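Long-range contact in afamin (Homo sapiens, PDB 6FAK), which carries hydrophobic molecules in body fluids, binding vitamin E and keeping lipidated Wnt proteins soluble and active: residues K389-E394 / E445-V450. Numbering follows the deposited sequence.
Sequences KMVQQE and EEFACV
Val391 projects from helix 376-417 toward the first turn of helix 446-462, where Phe447, Val450 and Glu446 gather round it. The closest contacts are apolar. CG1 of Val391, anti to the backbone N (chi1 169°), meets Val450 tip to tip, 3.9 Å from that residue's CG1. The other branch faces both neighbours: Val391 CG2 comes obliquely to Phe447 CD1 at 3.9 Å, the two side chains crossing at about a right angle, and also touches Val450 CG1. An alanine here would remove both methyls and would probably open a gap against Val450 and part of the Phe447 ring, leaving only CB near CD1.

Carboxylates flank this cluster, and no hydrogen bond joins the two segments. Glu446 stretches out beside the valine, its OE1 4.3 Å from Val391 CG1, while its OE2 accepts a hydrogen bond from the backbone N of Thr442. Glu394 OE1 lies 4.4 Å from Val450 CG1 and forms a salt bridge with Arg486.

The short helical segments cross at 84° with their axes 9.9 Å apart. Away from helix 376-417, Ala448 and Cys449 line the pocket of a bound polyether. Cys449 is disulfide-bonded to Cys440, whose neighbour Cys441 bonds to Cys395 of helix 376-417; this adjacent-cysteine double disulfide, characteristic of the albumin family, links the two helices through the end of helix 423-440 in the third albumin domain.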
# COMPACT_ATOMS: atom_id res chain seq x y z
N LYS A 389 -4.37 -6.37 -23.49
CA LYS A 389 -3.45 -7.35 -24.09
C LYS A 389 -2.24 -7.65 -23.19
O LYS A 389 -1.79 -8.79 -23.13
CB LYS A 389 -2.95 -6.89 -25.46
CG LYS A 389 -4.04 -6.77 -26.54
CD LYS A 389 -3.99 -7.84 -27.63
CE LYS A 389 -4.59 -9.17 -27.19
NZ LYS A 389 -6.07 -9.19 -27.34
N MET A 390 -1.71 -6.63 -22.52
CA MET A 390 -0.55 -6.80 -21.62
C MET A 390 -0.90 -7.68 -20.44
O MET A 390 -0.17 -8.62 -20.09
CB MET A 390 0.00 -5.45 -21.13
CG MET A 390 0.82 -4.70 -22.19
SD MET A 390 1.45 -3.09 -21.66
CE MET A 390 1.60 -2.23 -23.23
N VAL A 391 -2.04 -7.40 -19.82
CA VAL A 391 -2.52 -8.22 -18.73
C VAL A 391 -2.79 -9.64 -19.16
O VAL A 391 -2.44 -10.60 -18.43
CB VAL A 391 -3.75 -7.59 -18.06
CG1 VAL A 391 -4.43 -8.54 -17.11
CG2 VAL A 391 -3.29 -6.34 -17.32
N GLN A 392 -3.42 -9.80 -20.31
CA GLN A 392 -3.65 -11.14 -20.85
C GLN A 392 -2.35 -11.93 -21.03
O GLN A 392 -2.28 -13.10 -20.68
CB GLN A 392 -4.44 -11.06 -22.17
CG GLN A 392 -5.88 -10.70 -21.95
CD GLN A 392 -6.63 -10.39 -23.25
OE1 GLN A 392 -6.06 -9.90 -24.23
NE2 GLN A 392 -7.92 -10.65 -23.25
N GLN A 393 -1.30 -11.27 -21.55
CA GLN A 393 0.01 -11.91 -21.72
C GLN A 393 0.63 -12.30 -20.36
O GLN A 393 1.08 -13.44 -20.18
CB GLN A 393 0.95 -10.99 -22.53
CG GLN A 393 0.50 -10.87 -23.99
CD GLN A 393 1.46 -10.10 -24.88
OE1 GLN A 393 2.13 -9.15 -24.45
NE2 GLN A 393 1.53 -10.52 -26.14
N GLU A 394 0.59 -11.39 -19.39
CA GLU A 394 1.11 -11.65 -18.06
C GLU A 394 0.35 -12.82 -17.40
O GLU A 394 0.99 -13.70 -16.82
CB GLU A 394 1.10 -10.40 -17.17
CG GLU A 394 1.97 -9.23 -17.62
CD GLU A 394 1.57 -7.85 -17.04
OE1 GLU A 394 0.37 -7.62 -16.72
OE2 GLU A 394 2.45 -6.96 -16.90
N GLU A 445 -13.37 -10.08 -13.58
CA GLU A 445 -12.77 -8.74 -13.71
C GLU A 445 -11.25 -8.83 -13.50
O GLU A 445 -10.62 -8.04 -12.78
CB GLU A 445 -13.47 -7.71 -12.78
CG GLU A 445 -14.78 -7.14 -13.36
CD GLU A 445 -15.54 -6.21 -12.40
OE1 GLU A 445 -14.94 -5.68 -11.42
OE2 GLU A 445 -16.75 -5.98 -12.65
N GLU A 446 -10.67 -9.79 -14.22
CA GLU A 446 -9.25 -10.01 -14.23
C GLU A 446 -8.51 -8.71 -14.54
O GLU A 446 -7.54 -8.37 -13.84
CB GLU A 446 -8.92 -11.05 -15.29
CG GLU A 446 -7.44 -11.27 -15.54
CD GLU A 446 -7.23 -12.27 -16.67
OE1 GLU A 446 -7.00 -11.85 -17.85
OE2 GLU A 446 -7.30 -13.48 -16.38
N PHE A 447 -8.95 -8.01 -15.60
CA PHE A 447 -8.20 -6.81 -16.02
C PHE A 447 -8.15 -5.77 -14.90
O PHE A 447 -7.06 -5.29 -14.54
CB PHE A 447 -8.71 -6.15 -17.32
CG PHE A 447 -8.05 -4.81 -17.58
CD1 PHE A 447 -6.75 -4.75 -17.99
CD2 PHE A 447 -8.74 -3.61 -17.33
CE1 PHE A 447 -6.12 -3.54 -18.20
CE2 PHE A 447 -8.13 -2.38 -17.53
CZ PHE A 447 -6.82 -2.34 -17.98
N ALA A 448 -9.32 -5.44 -14.34
CA ALA A 448 -9.38 -4.43 -13.29
C ALA A 448 -8.56 -4.85 -12.05
O ALA A 448 -7.75 -4.06 -11.50
CB ALA A 448 -10.82 -4.12 -12.90
N CYS A 449 -8.74 -6.09 -11.65
CA CYS A 449 -8.07 -6.62 -10.46
C CYS A 449 -6.53 -6.57 -10.59
O CYS A 449 -5.83 -6.02 -9.73
CB CYS A 449 -8.59 -8.04 -10.18
SG CYS A 449 -7.93 -8.83 -8.69
N VAL A 450 -6.01 -7.13 -11.69
CA VAL A 450 -4.59 -7.18 -11.93
C VAL A 450 -3.98 -5.76 -12.03
O VAL A 450 -2.93 -5.48 -11.42
CB VAL A 450 -4.27 -7.95 -13.23
CG1 VAL A 450 -2.80 -7.82 -13.62
CG2 VAL A 450 -4.63 -9.43 -13.08